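TNF receptor-associated factor 5 (PDB 4GJH) probably acts as a trimeric signalling adaptor, its TRAF domain binding the cytoplasmic tails of TNF-receptor family members and other partners in immune signalling. Local coordinates at residues 99-104 / 117-122; 61-66 / 82-87; 24-29 / 51-56; 35-40 / 67-72; 107-112 / 163-168. One frame throughout, in Å; residues are numbered along the deposited sequence.

Contact 1 of 5, residues 99-104 / 117-122; sequences RQRVTL and VETFKA
Thr-119 serves two partners of segment 99-104 with a single hydroxyl. Its OG1, anti to the backbone N (chi1 -180°), donates to Val-102 O at 3.1 Å from above the carbonyl plane and accepts from Arg-101 NH1, also at 3.1 Å. The guanidinium offers this N-H almost in its own plane, with an N-H...O angle of 159°, while Lys-121 CB lies over one of its faces. Val-102 O takes a second bond from Phe-120 N (2.9 Å), so one carbonyl is gripped by both backbone and side chain. Thr-103 shares this side of the sheet, its CG2 meeting Val-117 CG2 at 3.4 Å. The pairing is that of a beta hairpin at the margin of the TRAF-domain beta sandwich: Val-102/Phe-120 and Leu-104/Glu-118 are antiparallel hydrogen-bonded pairs, with Thr-103/Thr-119 a non-hydrogen-bonded pair between them. On the reverse side, the end of the Phe-120 side chain comes back toward segment 99-104. Phe-120 CE1 is 4.1 Å from Val-102 CB, and Leu-104 CD1 approaches the ring edge, 3.9 Å from Phe-120 CE2. Val-102 and Leu-104 also face the second sheet, touching Phe-83 and Leu-81 respectively.

Contact 2 of 5, residues 61-66 / 82-87; sequences RLCARA and YFVVMR
Arg-61 lays its guanidinium against Met-86 and Arg-87 of segment 82-87, two consecutive residues that receive it differently. Arg-87 O sits at the edge, in the guanidinium plane, and accepts from Arg-61 NE at 2.9 Å through a nearly straight bond (170°); a weaker one comes from NH2. Met-86 covers a face instead: its SD stands 4.1 Å above the plane, over the centre, and its CE is 3.4 Å from Arg-61 NH2. The bend that directs CE there is at Met-86 chi3 (62°). The same sulfur touches Cys-63 SG at 3.6 Å, so Met-86 lies between the arginine and the cysteine. On the other side of the sheet, Leu-62 CD2 is 3.5 Å from Phe-83 CZ, the two side chains crossing obliquely.

Backbone bonds fix these side chains in register. Met-86 N donates to Arg-61 O at 3.0 Å, Cys-63 N to Val-84 O, and Arg-65 and Tyr-82 bond in both directions. Further out, Glu-135 OE2 forms a salt bridge with Arg-61 NH2, giving the guanidinium a charged partner as well, while Asp-71 OD2 bonds the hydroxyl of Tyr-82.

These are the two central strands of a four-stranded antiparallel sheet. Strand 48-54 flanks segment 61-66, and strand 142-147 lies beyond 78-85. From the opposing sheet, strand 164-170 sets Val-170 against Leu-62, Val-168 against Ala-64, and both valines against Phe-83.

Contact 3 of 5, residues 24-29 / 51-56; sequences GKLIWK and QPFYTS
Gly-24 and Tyr-54 supply the hydrogen bond that joins the two backbones: Gly-24 N donates to Tyr-54 O at 2.7 Å, with an N-H...O angle of 150°. Close backbone approach is confined to this end. The CA atoms of Gly-24 and Thr-55 are 3.9 Å apart, but those of Leu-26 and Phe-53 already stand 6.5 Å apart, and no beta bridge links the segments. Gly-24 has a positive phi, a conformation that favours glycine, just where the chain enters strand 25-29.

Farther along, the contact passes to side chains. The Phe-53 ring, whose CA-CB bond points toward segment 24-29, receives Leu-26 CB squarely over one face, 3.6 Å from the ring centroid and only 4° off the normal, which makes this a CH-pi contact. Leu-26 CG follows on the same face, 3.7 Å from Phe-53 CD2, and the two side chains cross at about a right angle. The ring edge is met by the glycine: Gly-24 C lies 3.8 Å from Phe-53 CE1.

The segments belong to different sheets. Gly-24 and Leu-26 are hydrogen-bonded through their backbones to Val-170 and Val-168 of strand 164-170, whereas Phe-53 pairs with Leu-62 of strand 61-67. Phe-53 therefore inserts between the sheets of the sandwich, near the point where the chain arrives from helix 3-19 and Tyr-22 meets the ring of Tyr-54.

Contact 4 of 5, residues 35-40 / 67-72; sequences VKKREA and YLNGDG
Ala-40 and Asn-69 make the closest approach of this contact, where a helix meets a turn. The methyl CB of Ala-40 points at the turn and touches Asn-69 CB at 3.4 Å, with Leu-68 CB somewhat farther from Ala-40 CB at 4.3 Å. Leu-68 reaches the helix through CD1, which chi2 (-172°) sets anti to its own CA; Leu-68 CD1 meets Lys-36 CB at 3.5 Å and Lys-37 N at 3.9 Å. A methyl branch thus rests against the base of one lysine and the backbone of the next. Each segment has its own backbone bonding: the helix has its Ala-40 N to Lys-36 O bond at 3.0 Å, and the type I turn from Tyr-67 to Gly-70 is closed by Gly-70 N to Tyr-67 O.

The Lys-37 part of the contact is looser. Its side chain comes nearest to the turn with Lys-37 CE, 4.2 Å from Asn-69 OD1, and both lysines are partly exposed. Their amino groups find partners off the turn: Lys-37 NZ makes a salt bridge with Glu-152, and Lys-36 NZ bonds to Thr-31 O. His-148 NE2, in turn, is hydrogen-bonded to Leu-68 O.

No hydrogen bond crosses between helix and turn. Their direct adhesion consequently rests mainly on apolar atoms, including the aliphatic parts of polar residues, while both amino groups are bonded to residues outside the turn.

Contact 5 of 5, residues 107-112 / 163-168; sequences LDQSGK and TLFLKV
A water takes the place of a direct backbone bond between Leu-107 and Phe-165. It accepts from Phe-165 N at 2.6 Å and lies 2.9 Å from Leu-107 O, to which it can donate, so the pair has one direct link, Leu-107 N to Phe-165 O (3.0 Å, N-H...O 156°), beside one bridged by solvent. After Leu-107 the chain turns away from segment 163-168.

Side chains add to the contact. Leu-107 crosses Phe-165 at about a right angle, Leu-107 CD1 lying 4.1 Å from Phe-165 CB, and its CD2 approaches Lys-167 CB. Gln-109, extended beyond CG (chi2 179°), brings its amide to the rim of the Phe-165 ring, Gln-109 CD being 3.7 Å from Phe-165 CD2; the two planes are 86° apart. Leu-93 of a neighbouring subunit packs on both Leu-107 and Phe-165.

The loop is held by bonds within it and by one to Thr-157, whose OG1 bonds Asp-108. Ser-110 N donates to Asp-108 OD1 at 3.2 Å, and Lys-112 N to Ser-110 OG at 2.8 Å, while Asp-108 also bonds Asn-114 N. This is an Asx turn followed by an ST turn, in the connection of the beta hairpin formed by strands 101-106 and 116-121.

Overall arrangement
The segments of contacts 3 and 4 alternate along the chain, as do those of 4 and 2, and of 1 and 5; contact 3 closes before contact 2 opens, and contact 2 before contact 1. Contacts 1, 3 and 5 reach the sheet ordered 25-30, 164-170, 101-106, 116-121, whereas contact 2 lies in the facing sheet, to which strand 48-54 of contact 3 also belongs. Val-168 ties the sheets together, touching Val-102 and Leu-104 as well as Ala-64 and Phe-83. The centres of contacts 2 and 3 are about 9 Å apart; contact 4, at the periphery, is about 23 Å from contact 1 between centres. Contacts 3 and 5 both reach a second subunit, consistent with a beta sandwich that assembles as a trimer.

Contact 1 of 5, residues 99-104 / 117-122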
# COMPACT_ATOMS: atom_id res chain seq x y z
N ARG C 99 23.57 2.79 -6.71
CA ARG C 99 24.20 3.64 -7.72
C ARG C 99 23.28 4.70 -8.37
O ARG C 99 23.59 5.22 -9.44
CB ARG C 99 24.83 2.77 -8.80
CG ARG C 99 26.36 2.59 -8.64
CD ARG C 99 26.96 1.67 -9.71
NE ARG C 99 26.92 0.26 -9.33
CZ ARG C 99 25.89 -0.56 -9.53
NH1 ARG C 99 24.78 -0.12 -10.12
NH2 ARG C 99 25.97 -1.83 -9.13
N GLN C 100 22.16 5.01 -7.71
CA GLN C 100 21.15 5.88 -8.30
C GLN C 100 21.40 7.34 -8.00
O GLN C 100 21.92 7.67 -6.95
CB GLN C 100 19.77 5.49 -7.77
CG GLN C 100 19.50 3.98 -7.83
CD GLN C 100 19.53 3.40 -9.24
OE1 GLN C 100 18.61 3.63 -10.04
NE2 GLN C 100 20.59 2.66 -9.56
N ARG C 101 21.01 8.22 -8.91
CA ARG C 101 21.04 9.64 -8.60
C ARG C 101 19.98 9.95 -7.54
O ARG C 101 18.91 9.33 -7.51
CB ARG C 101 20.82 10.49 -9.86
CG ARG C 101 20.46 11.93 -9.58
CD ARG C 101 20.47 12.77 -10.85
NE ARG C 101 21.78 12.72 -11.52
CZ ARG C 101 22.86 13.41 -11.14
NH1 ARG C 101 22.81 14.20 -10.07
NH2 ARG C 101 23.99 13.29 -11.82
N VAL C 102 20.30 10.88 -6.64
CA VAL C 102 19.37 11.25 -5.58
C VAL C 102 19.17 12.76 -5.52
O VAL C 102 20.10 13.53 -5.73
CB VAL C 102 19.86 10.77 -4.22
CG1 VAL C 102 18.91 11.20 -3.12
CG2 VAL C 102 20.04 9.26 -4.21
N THR C 103 17.95 13.18 -5.26
CA THR C 103 17.66 14.60 -5.16
C THR C 103 16.98 14.89 -3.84
O THR C 103 16.06 14.18 -3.44
CB THR C 103 16.78 15.09 -6.32
OG1 THR C 103 17.45 14.86 -7.57
CG2 THR C 103 16.50 16.58 -6.16
N LEU C 104 17.47 15.92 -3.17
CA LEU C 104 17.02 16.33 -1.85
C LEU C 104 16.37 17.68 -1.98
O LEU C 104 16.90 18.55 -2.67
CB LEU C 104 18.22 16.45 -0.92
CG LEU C 104 18.99 15.15 -0.67
CD1 LEU C 104 20.17 15.40 0.27
CD2 LEU C 104 18.04 14.14 -0.08
N VAL C 117 16.80 22.66 -3.98
CA VAL C 117 17.08 21.32 -4.44
C VAL C 117 18.57 21.06 -4.65
O VAL C 117 19.25 21.82 -5.33
CB VAL C 117 16.33 21.03 -5.75
CG1 VAL C 117 16.25 22.27 -6.59
CG2 VAL C 117 17.02 19.90 -6.52
N GLU C 118 19.06 19.98 -4.05
CA GLU C 118 20.43 19.54 -4.25
C GLU C 118 20.39 18.13 -4.80
O GLU C 118 19.66 17.30 -4.28
CB GLU C 118 21.20 19.55 -2.94
CG GLU C 118 21.44 20.94 -2.38
CD GLU C 118 22.25 21.81 -3.33
OE1 GLU C 118 23.17 21.28 -3.97
OE2 GLU C 118 21.94 23.02 -3.45
N THR C 119 21.15 17.85 -5.85
CA THR C 119 21.16 16.51 -6.41
C THR C 119 22.57 15.95 -6.51
O THR C 119 23.54 16.70 -6.58
CB THR C 119 20.47 16.48 -7.78
OG1 THR C 119 20.48 15.14 -8.31
CG2 THR C 119 21.17 17.40 -8.74
N PHE C 120 22.71 14.63 -6.52
CA PHE C 120 24.04 14.04 -6.67
C PHE C 120 24.00 12.59 -7.12
O PHE C 120 23.01 11.91 -6.95
CB PHE C 120 24.86 14.18 -5.38
CG PHE C 120 24.18 13.62 -4.17
CD1 PHE C 120 24.22 12.26 -3.91
CD2 PHE C 120 23.48 14.44 -3.31
CE1 PHE C 120 23.59 11.72 -2.80
CE2 PHE C 120 22.84 13.91 -2.20
CZ PHE C 120 22.89 12.55 -1.94
N LYS C 121 25.11 12.12 -7.70
CA LYS C 121 25.23 10.73 -8.11
C LYS C 121 25.84 9.96 -6.95
O LYS C 121 26.81 10.42 -6.33
CB LYS C 121 26.12 10.60 -9.35
CG LYS C 121 25.90 9.31 -10.11
CD LYS C 121 24.57 9.34 -10.88
CE LYS C 121 24.09 7.94 -11.30
NZ LYS C 121 24.99 7.23 -12.27
N ALA C 122 25.29 8.79 -6.63
CA ALA C 122 25.80 8.01 -5.51
C ALA C 122 27.19 7.44 -5.80
O ALA C 122 27.37 6.63 -6.71
CB ALA C 122 24.82 6.91 -5.11

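Contact 2 of 5, residues 61-66 / 82-87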
# COMPACT_ATOMS: atom_id res chain seq x y z
N ARG C 61 15.14 -0.46 0.62
CA ARG C 61 14.51 0.25 1.73
C ARG C 61 15.37 1.47 2.05
O ARG C 61 16.58 1.37 2.10
CB ARG C 61 14.34 -0.65 2.95
CG ARG C 61 13.26 -0.16 3.92
CD ARG C 61 12.79 -1.24 4.88
NE ARG C 61 13.82 -1.47 5.87
CZ ARG C 61 13.77 -1.03 7.13
NH1 ARG C 61 12.70 -0.37 7.57
NH2 ARG C 61 14.80 -1.28 7.94
N LEU C 62 14.75 2.62 2.24
CA LEU C 62 15.46 3.89 2.38
C LEU C 62 14.76 4.77 3.38
O LEU C 62 13.62 4.49 3.79
CB LEU C 62 15.48 4.64 1.06
CG LEU C 62 16.05 3.86 -0.13
CD1 LEU C 62 15.67 4.53 -1.43
CD2 LEU C 62 17.57 3.67 -0.00
N CYS C 63 15.42 5.86 3.76
CA CYS C 63 14.76 6.90 4.54
C CYS C 63 15.62 8.12 4.63
O CYS C 63 16.79 8.11 4.22
CB CYS C 63 14.43 6.43 5.96
SG CYS C 63 15.86 6.33 7.04
N ALA C 64 15.05 9.18 5.19
CA ALA C 64 15.75 10.44 5.29
C ALA C 64 15.98 10.78 6.75
O ALA C 64 15.28 10.29 7.64
CB ALA C 64 14.96 11.53 4.59
N ARG C 65 16.97 11.63 6.99
CA ARG C 65 17.26 12.04 8.35
C ARG C 65 17.63 13.50 8.37
O ARG C 65 18.43 13.93 7.57
CB ARG C 65 18.43 11.24 8.87
CG ARG C 65 18.84 11.59 10.26
CD ARG C 65 20.03 10.75 10.58
NE ARG C 65 20.31 10.67 12.01
CZ ARG C 65 20.95 9.65 12.56
NH1 ARG C 65 21.34 8.64 11.78
NH2 ARG C 65 21.18 9.63 13.86
N ALA C 66 17.04 14.26 9.28
CA ALA C 66 17.36 15.67 9.34
C ALA C 66 17.90 16.07 10.71
O ALA C 66 17.49 15.56 11.74
CB ALA C 66 16.16 16.50 8.98
N TYR C 82 20.06 14.47 5.30
CA TYR C 82 20.79 13.29 4.88
C TYR C 82 19.92 12.16 4.33
O TYR C 82 18.78 11.95 4.77
CB TYR C 82 21.65 12.74 6.02
CG TYR C 82 22.73 13.69 6.49
CD1 TYR C 82 23.76 14.06 5.65
CD2 TYR C 82 22.72 14.20 7.79
CE1 TYR C 82 24.76 14.93 6.09
CE2 TYR C 82 23.70 15.07 8.24
CZ TYR C 82 24.73 15.43 7.39
OH TYR C 82 25.74 16.29 7.81
N PHE C 83 20.48 11.44 3.37
CA PHE C 83 19.86 10.30 2.73
C PHE C 83 20.41 9.06 3.40
O PHE C 83 21.54 9.08 3.84
CB PHE C 83 20.20 10.30 1.24
CG PHE C 83 19.70 9.09 0.49
CD1 PHE C 83 18.34 8.94 0.17
CD2 PHE C 83 20.59 8.12 0.07
CE1 PHE C 83 17.89 7.83 -0.53
CE2 PHE C 83 20.13 7.00 -0.64
CZ PHE C 83 18.78 6.86 -0.95
N VAL C 84 19.61 8.00 3.49
CA VAL C 84 20.01 6.78 4.20
C VAL C 84 19.51 5.49 3.54
O VAL C 84 18.30 5.28 3.40
CB VAL C 84 19.45 6.73 5.63
CG1 VAL C 84 19.83 5.42 6.26
CG2 VAL C 84 19.93 7.90 6.45
N VAL C 85 20.44 4.62 3.17
CA VAL C 85 20.10 3.28 2.74
C VAL C 85 19.92 2.39 3.96
O VAL C 85 20.81 2.30 4.81
CB VAL C 85 21.21 2.66 1.89
CG1 VAL C 85 20.83 1.26 1.47
CG2 VAL C 85 21.49 3.53 0.68
N MET C 86 18.77 1.74 4.05
CA MET C 86 18.49 0.87 5.17
C MET C 86 18.65 -0.55 4.71
O MET C 86 18.73 -0.80 3.51
CB MET C 86 17.08 1.10 5.68
CG MET C 86 16.73 2.57 5.84
SD MET C 86 15.12 2.83 6.60
CE MET C 86 15.40 2.05 8.18
N ARG C 87 18.69 -1.49 5.65
CA ARG C 87 18.66 -2.90 5.30
C ARG C 87 17.29 -3.27 4.74
O ARG C 87 16.26 -3.05 5.38
CB ARG C 87 19.00 -3.79 6.50
CG ARG C 87 18.81 -5.27 6.21
CD ARG C 87 19.48 -6.14 7.26
NE ARG C 87 19.03 -5.84 8.61
CZ ARG C 87 19.81 -5.89 9.69
NH1 ARG C 87 21.08 -6.24 9.56
NH2 ARG C 87 19.32 -5.60 10.89

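Contact 3 of 5, residues 24-29 / 51-56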
# COMPACT_ATOMS: atom_id res chain seq x y z
N GLY C 24 10.35 5.32 -5.07
CA GLY C 24 11.57 6.05 -4.81
C GLY C 24 11.35 7.52 -4.49
O GLY C 24 12.24 8.34 -4.64
N LYS C 25 10.14 7.84 -4.05
CA LYS C 25 9.78 9.23 -3.83
C LYS C 25 9.28 9.37 -2.39
O LYS C 25 8.41 8.62 -1.95
CB LYS C 25 8.67 9.61 -4.80
CG LYS C 25 8.79 10.98 -5.43
CD LYS C 25 7.41 11.49 -5.90
CE LYS C 25 6.41 11.60 -4.73
NZ LYS C 25 5.10 12.24 -5.09
N LEU C 26 9.84 10.31 -1.65
CA LEU C 26 9.40 10.54 -0.29
C LEU C 26 9.04 11.99 -0.10
O LEU C 26 9.83 12.88 -0.41
CB LEU C 26 10.53 10.24 0.68
CG LEU C 26 10.36 10.22 2.20
CD1 LEU C 26 11.51 10.86 2.99
CD2 LEU C 26 8.99 10.45 2.78
N ILE C 27 7.84 12.23 0.42
CA ILE C 27 7.50 13.57 0.88
C ILE C 27 7.27 13.51 2.38
O ILE C 27 6.45 12.75 2.87
CB ILE C 27 6.30 14.15 0.15
CG1 ILE C 27 6.56 14.09 -1.35
CG2 ILE C 27 6.03 15.57 0.63
CD1 ILE C 27 5.80 15.10 -2.11
N TRP C 28 8.04 14.31 3.10
CA TRP C 28 8.17 14.17 4.53
C TRP C 28 7.65 15.43 5.19
O TRP C 28 8.27 16.49 5.11
CB TRP C 28 9.65 13.95 4.86
CG TRP C 28 9.93 13.75 6.30
CD1 TRP C 28 9.03 13.55 7.30
CD2 TRP C 28 11.22 13.73 6.92
NE1 TRP C 28 9.68 13.40 8.50
CE2 TRP C 28 11.03 13.51 8.29
CE3 TRP C 28 12.53 13.87 6.44
CZ2 TRP C 28 12.09 13.43 9.18
CZ3 TRP C 28 13.56 13.79 7.32
CH2 TRP C 28 13.34 13.57 8.68
N LYS C 29 6.49 15.34 5.82
CA LYS C 29 5.93 16.48 6.51
C LYS C 29 6.53 16.59 7.91
O LYS C 29 6.47 15.65 8.72
CB LYS C 29 4.40 16.38 6.58
CG LYS C 29 3.77 17.33 7.58
CD LYS C 29 2.39 17.80 7.18
CE LYS C 29 1.31 17.00 7.89
NZ LYS C 29 -0.02 17.68 7.78
N GLN C 51 9.78 8.04 7.81
CA GLN C 51 9.41 6.65 7.73
C GLN C 51 10.13 6.05 6.54
O GLN C 51 10.48 6.75 5.60
CB GLN C 51 7.88 6.54 7.58
CG GLN C 51 7.14 6.88 8.86
CD GLN C 51 7.53 5.98 10.03
OE1 GLN C 51 7.91 4.81 9.84
NE2 GLN C 51 7.45 6.51 11.23
N PRO C 52 10.38 4.75 6.58
CA PRO C 52 11.04 4.10 5.45
C PRO C 52 10.25 4.22 4.15
O PRO C 52 9.03 4.03 4.19
CB PRO C 52 11.08 2.63 5.88
CG PRO C 52 11.11 2.69 7.38
CD PRO C 52 10.19 3.84 7.72
N PHE C 53 10.92 4.54 3.04
CA PHE C 53 10.30 4.41 1.71
C PHE C 53 11.14 3.53 0.80
O PHE C 53 12.24 3.12 1.16
CB PHE C 53 10.05 5.76 1.07
CG PHE C 53 11.30 6.50 0.73
CD1 PHE C 53 11.65 6.75 -0.60
CD2 PHE C 53 12.13 6.99 1.73
CE1 PHE C 53 12.80 7.46 -0.93
CE2 PHE C 53 13.29 7.70 1.41
CZ PHE C 53 13.62 7.93 0.08
N TYR C 54 10.61 3.22 -0.39
CA TYR C 54 11.19 2.18 -1.23
C TYR C 54 11.26 2.58 -2.68
O TYR C 54 10.45 3.37 -3.15
CB TYR C 54 10.35 0.94 -1.15
CG TYR C 54 10.18 0.42 0.24
CD1 TYR C 54 10.93 -0.64 0.69
CD2 TYR C 54 9.29 1.02 1.12
CE1 TYR C 54 10.79 -1.13 1.97
CE2 TYR C 54 9.15 0.54 2.40
CZ TYR C 54 9.90 -0.55 2.82
OH TYR C 54 9.76 -1.06 4.11
N THR C 55 12.22 1.99 -3.40
CA THR C 55 12.34 2.21 -4.84
C THR C 55 11.26 1.42 -5.59
O THR C 55 10.85 1.80 -6.69
CB THR C 55 13.74 1.83 -5.37
OG1 THR C 55 14.03 0.47 -5.06
CG2 THR C 55 14.78 2.70 -4.77
N SER C 56 10.81 0.33 -4.99
CA SER C 56 9.77 -0.52 -5.55
C SER C 56 9.36 -1.45 -4.44
O SER C 56 10.06 -1.55 -3.44
CB SER C 56 10.26 -1.31 -6.76
OG SER C 56 11.22 -2.28 -6.42

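Contact 4 of 5, residues 35-40 / 67-72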
# COMPACT_ATOMS: atom_id res chain seq x y z
N VAL C 35 9.30 23.67 18.15
CA VAL C 35 9.54 22.77 19.28
C VAL C 35 10.64 21.76 18.99
O VAL C 35 11.47 21.43 19.84
CB VAL C 35 8.23 22.02 19.68
CG1 VAL C 35 8.52 20.74 20.48
CG2 VAL C 35 7.32 22.94 20.47
N LYS C 36 10.63 21.25 17.77
CA LYS C 36 11.62 20.25 17.40
C LYS C 36 13.02 20.84 17.29
O LYS C 36 14.00 20.20 17.67
CB LYS C 36 11.21 19.53 16.12
CG LYS C 36 10.07 18.57 16.36
CD LYS C 36 9.54 17.97 15.08
CE LYS C 36 8.33 17.14 15.37
NZ LYS C 36 7.78 16.58 14.10
N LYS C 37 13.09 22.07 16.76
CA LYS C 37 14.36 22.78 16.69
C LYS C 37 14.83 23.08 18.11
O LYS C 37 16.01 22.97 18.43
CB LYS C 37 14.25 24.07 15.89
CG LYS C 37 15.62 24.59 15.52
CD LYS C 37 15.59 25.97 14.90
CE LYS C 37 17.02 26.49 14.69
NZ LYS C 37 17.02 27.91 14.20
N ARG C 38 13.88 23.44 18.96
CA ARG C 38 14.20 23.64 20.36
C ARG C 38 14.86 22.38 20.93
O ARG C 38 15.88 22.44 21.62
CB ARG C 38 12.93 24.00 21.12
CG ARG C 38 13.14 24.43 22.55
CD ARG C 38 14.06 25.60 22.62
NE ARG C 38 13.88 26.35 23.86
CZ ARG C 38 14.82 27.11 24.43
NH1 ARG C 38 16.02 27.22 23.87
NH2 ARG C 38 14.55 27.75 25.57
N GLU C 39 14.27 21.22 20.63
CA GLU C 39 14.81 19.97 21.17
C GLU C 39 16.20 19.72 20.60
O GLU C 39 17.08 19.15 21.27
CB GLU C 39 13.87 18.80 20.87
CG GLU C 39 12.42 19.09 21.26
CD GLU C 39 11.52 17.84 21.27
OE1 GLU C 39 10.97 17.52 22.35
OE2 GLU C 39 11.35 17.18 20.21
N ALA C 40 16.42 20.16 19.36
CA ALA C 40 17.72 19.96 18.75
C ALA C 40 18.74 20.79 19.51
O ALA C 40 19.73 20.26 20.00
CB ALA C 40 17.70 20.35 17.28
N TYR C 67 18.87 16.98 10.70
CA TYR C 67 19.34 17.61 11.92
C TYR C 67 18.85 19.03 11.89
O TYR C 67 19.42 19.87 11.19
CB TYR C 67 20.85 17.59 12.00
CG TYR C 67 21.42 16.22 12.27
CD1 TYR C 67 21.83 15.88 13.55
CD2 TYR C 67 21.55 15.28 11.26
CE1 TYR C 67 22.35 14.64 13.82
CE2 TYR C 67 22.08 14.03 11.52
CZ TYR C 67 22.48 13.72 12.80
OH TYR C 67 23.01 12.49 13.11
N LEU C 68 17.78 19.28 12.63
CA LEU C 68 17.12 20.58 12.58
C LEU C 68 18.04 21.69 13.01
O LEU C 68 17.97 22.79 12.47
CB LEU C 68 15.84 20.57 13.41
CG LEU C 68 14.68 19.84 12.70
CD1 LEU C 68 13.40 20.04 13.48
CD2 LEU C 68 14.54 20.32 11.26
N ASN C 69 18.92 21.40 13.97
CA ASN C 69 19.88 22.39 14.40
C ASN C 69 21.26 22.14 13.79
O ASN C 69 22.30 22.56 14.34
CB ASN C 69 19.95 22.46 15.93
CG ASN C 69 20.75 23.65 16.41
OD1 ASN C 69 20.67 24.74 15.83
ND2 ASN C 69 21.56 23.44 17.46
N GLY C 70 21.26 21.45 12.66
CA GLY C 70 22.49 21.23 11.91
C GLY C 70 23.43 20.20 12.50
O GLY C 70 23.40 19.86 13.69
N ASP C 71 24.31 19.72 11.62
CA ASP C 71 25.23 18.64 11.94
C ASP C 71 26.56 18.90 11.26
O ASP C 71 26.60 19.32 10.09
CB ASP C 71 24.63 17.32 11.48
CG ASP C 71 25.60 16.18 11.57
OD1 ASP C 71 25.81 15.68 12.71
OD2 ASP C 71 26.14 15.79 10.51
N GLY C 72 27.64 18.67 12.00
CA GLY C 72 28.99 18.88 11.51
C GLY C 72 29.19 20.22 10.81
O GLY C 72 29.07 21.29 11.42

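Contact 5 of 5, residues 107-112 / 163-168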
# COMPACT_ATOMS: atom_id res chain seq x y z
N LEU C 107 10.56 22.17 0.27
CA LEU C 107 9.54 22.62 -0.66
C LEU C 107 9.05 24.02 -0.37
O LEU C 107 8.81 24.39 0.78
CB LEU C 107 8.36 21.64 -0.65
CG LEU C 107 8.74 20.23 -1.11
CD1 LEU C 107 7.53 19.34 -1.21
CD2 LEU C 107 9.44 20.32 -2.45
N ASP C 108 8.90 24.80 -1.43
CA ASP C 108 8.35 26.13 -1.31
C ASP C 108 6.85 26.03 -1.26
O ASP C 108 6.21 25.60 -2.23
CB ASP C 108 8.79 27.01 -2.48
CG ASP C 108 8.17 28.38 -2.43
OD1 ASP C 108 7.91 28.89 -1.30
OD2 ASP C 108 7.94 28.95 -3.52
N GLN C 109 6.28 26.41 -0.13
CA GLN C 109 4.84 26.31 0.06
C GLN C 109 4.08 27.53 -0.46
O GLN C 109 2.86 27.58 -0.36
CB GLN C 109 4.51 26.10 1.54
CG GLN C 109 4.96 24.75 2.06
CD GLN C 109 4.66 24.58 3.54
OE1 GLN C 109 5.57 24.59 4.38
NE2 GLN C 109 3.36 24.40 3.87
N SER C 110 4.79 28.49 -1.04
CA SER C 110 4.17 29.73 -1.48
C SER C 110 3.36 29.58 -2.76
O SER C 110 2.52 30.42 -3.06
CB SER C 110 5.23 30.79 -1.74
OG SER C 110 5.55 30.81 -3.11
N GLY C 111 3.63 28.53 -3.52
CA GLY C 111 3.02 28.38 -4.83
C GLY C 111 3.96 28.80 -5.96
O GLY C 111 3.80 28.37 -7.10
N LYS C 112 4.94 29.65 -5.63
CA LYS C 112 5.95 30.04 -6.60
C LYS C 112 6.87 28.85 -6.91
O LYS C 112 7.77 28.94 -7.75
CB LYS C 112 6.78 31.22 -6.09
CG LYS C 112 5.98 32.50 -5.86
CD LYS C 112 6.86 33.58 -5.25
CE LYS C 112 6.05 34.79 -4.79
NZ LYS C 112 4.96 34.39 -3.84
N THR C 163 5.16 24.17 10.15
CA THR C 163 5.51 22.91 9.50
C THR C 163 6.10 23.10 8.11
O THR C 163 5.67 23.97 7.35
CB THR C 163 4.32 21.94 9.39
OG1 THR C 163 3.87 21.95 8.04
CG2 THR C 163 3.15 22.29 10.36
N LEU C 164 7.11 22.26 7.80
CA LEU C 164 7.81 22.27 6.51
C LEU C 164 7.77 20.89 5.86
O LEU C 164 7.53 19.89 6.52
CB LEU C 164 9.26 22.69 6.69
CG LEU C 164 10.15 21.79 7.58
CD1 LEU C 164 10.65 20.54 6.86
CD2 LEU C 164 11.35 22.57 8.14
N PHE C 165 8.05 20.85 4.57
CA PHE C 165 8.01 19.59 3.84
C PHE C 165 9.33 19.32 3.16
O PHE C 165 9.84 20.16 2.40
CB PHE C 165 6.89 19.62 2.78
CG PHE C 165 5.51 19.67 3.37
CD1 PHE C 165 4.77 18.52 3.55
CD2 PHE C 165 4.95 20.87 3.76
CE1 PHE C 165 3.50 18.56 4.09
CE2 PHE C 165 3.69 20.93 4.30
CZ PHE C 165 2.96 19.76 4.47
N LEU C 166 9.89 18.14 3.41
CA LEU C 166 11.11 17.73 2.72
C LEU C 166 10.78 16.64 1.73
O LEU C 166 9.89 15.83 1.96
CB LEU C 166 12.19 17.21 3.68
CG LEU C 166 12.45 18.16 4.83
CD1 LEU C 166 13.31 17.56 5.93
CD2 LEU C 166 12.91 19.51 4.31
N LYS C 167 11.51 16.61 0.63
CA LYS C 167 11.28 15.65 -0.41
C LYS C 167 12.57 14.99 -0.85
O LYS C 167 13.54 15.65 -1.15
CB LYS C 167 10.60 16.33 -1.60
CG LYS C 167 10.37 15.39 -2.78
CD LYS C 167 9.51 16.06 -3.86
CE LYS C 167 9.56 15.26 -5.16
NZ LYS C 167 8.51 15.68 -6.12
N VAL C 168 12.58 13.67 -0.88
CA VAL C 168 13.67 12.93 -1.48
C VAL C 168 13.16 12.23 -2.71
O VAL C 168 12.06 11.67 -2.70
CB VAL C 168 14.24 11.88 -0.52
CG1 VAL C 168 15.35 11.11 -1.20
CG2 VAL C 168 14.74 12.55 0.77
O HOH W 1 8.39 23.16 3.42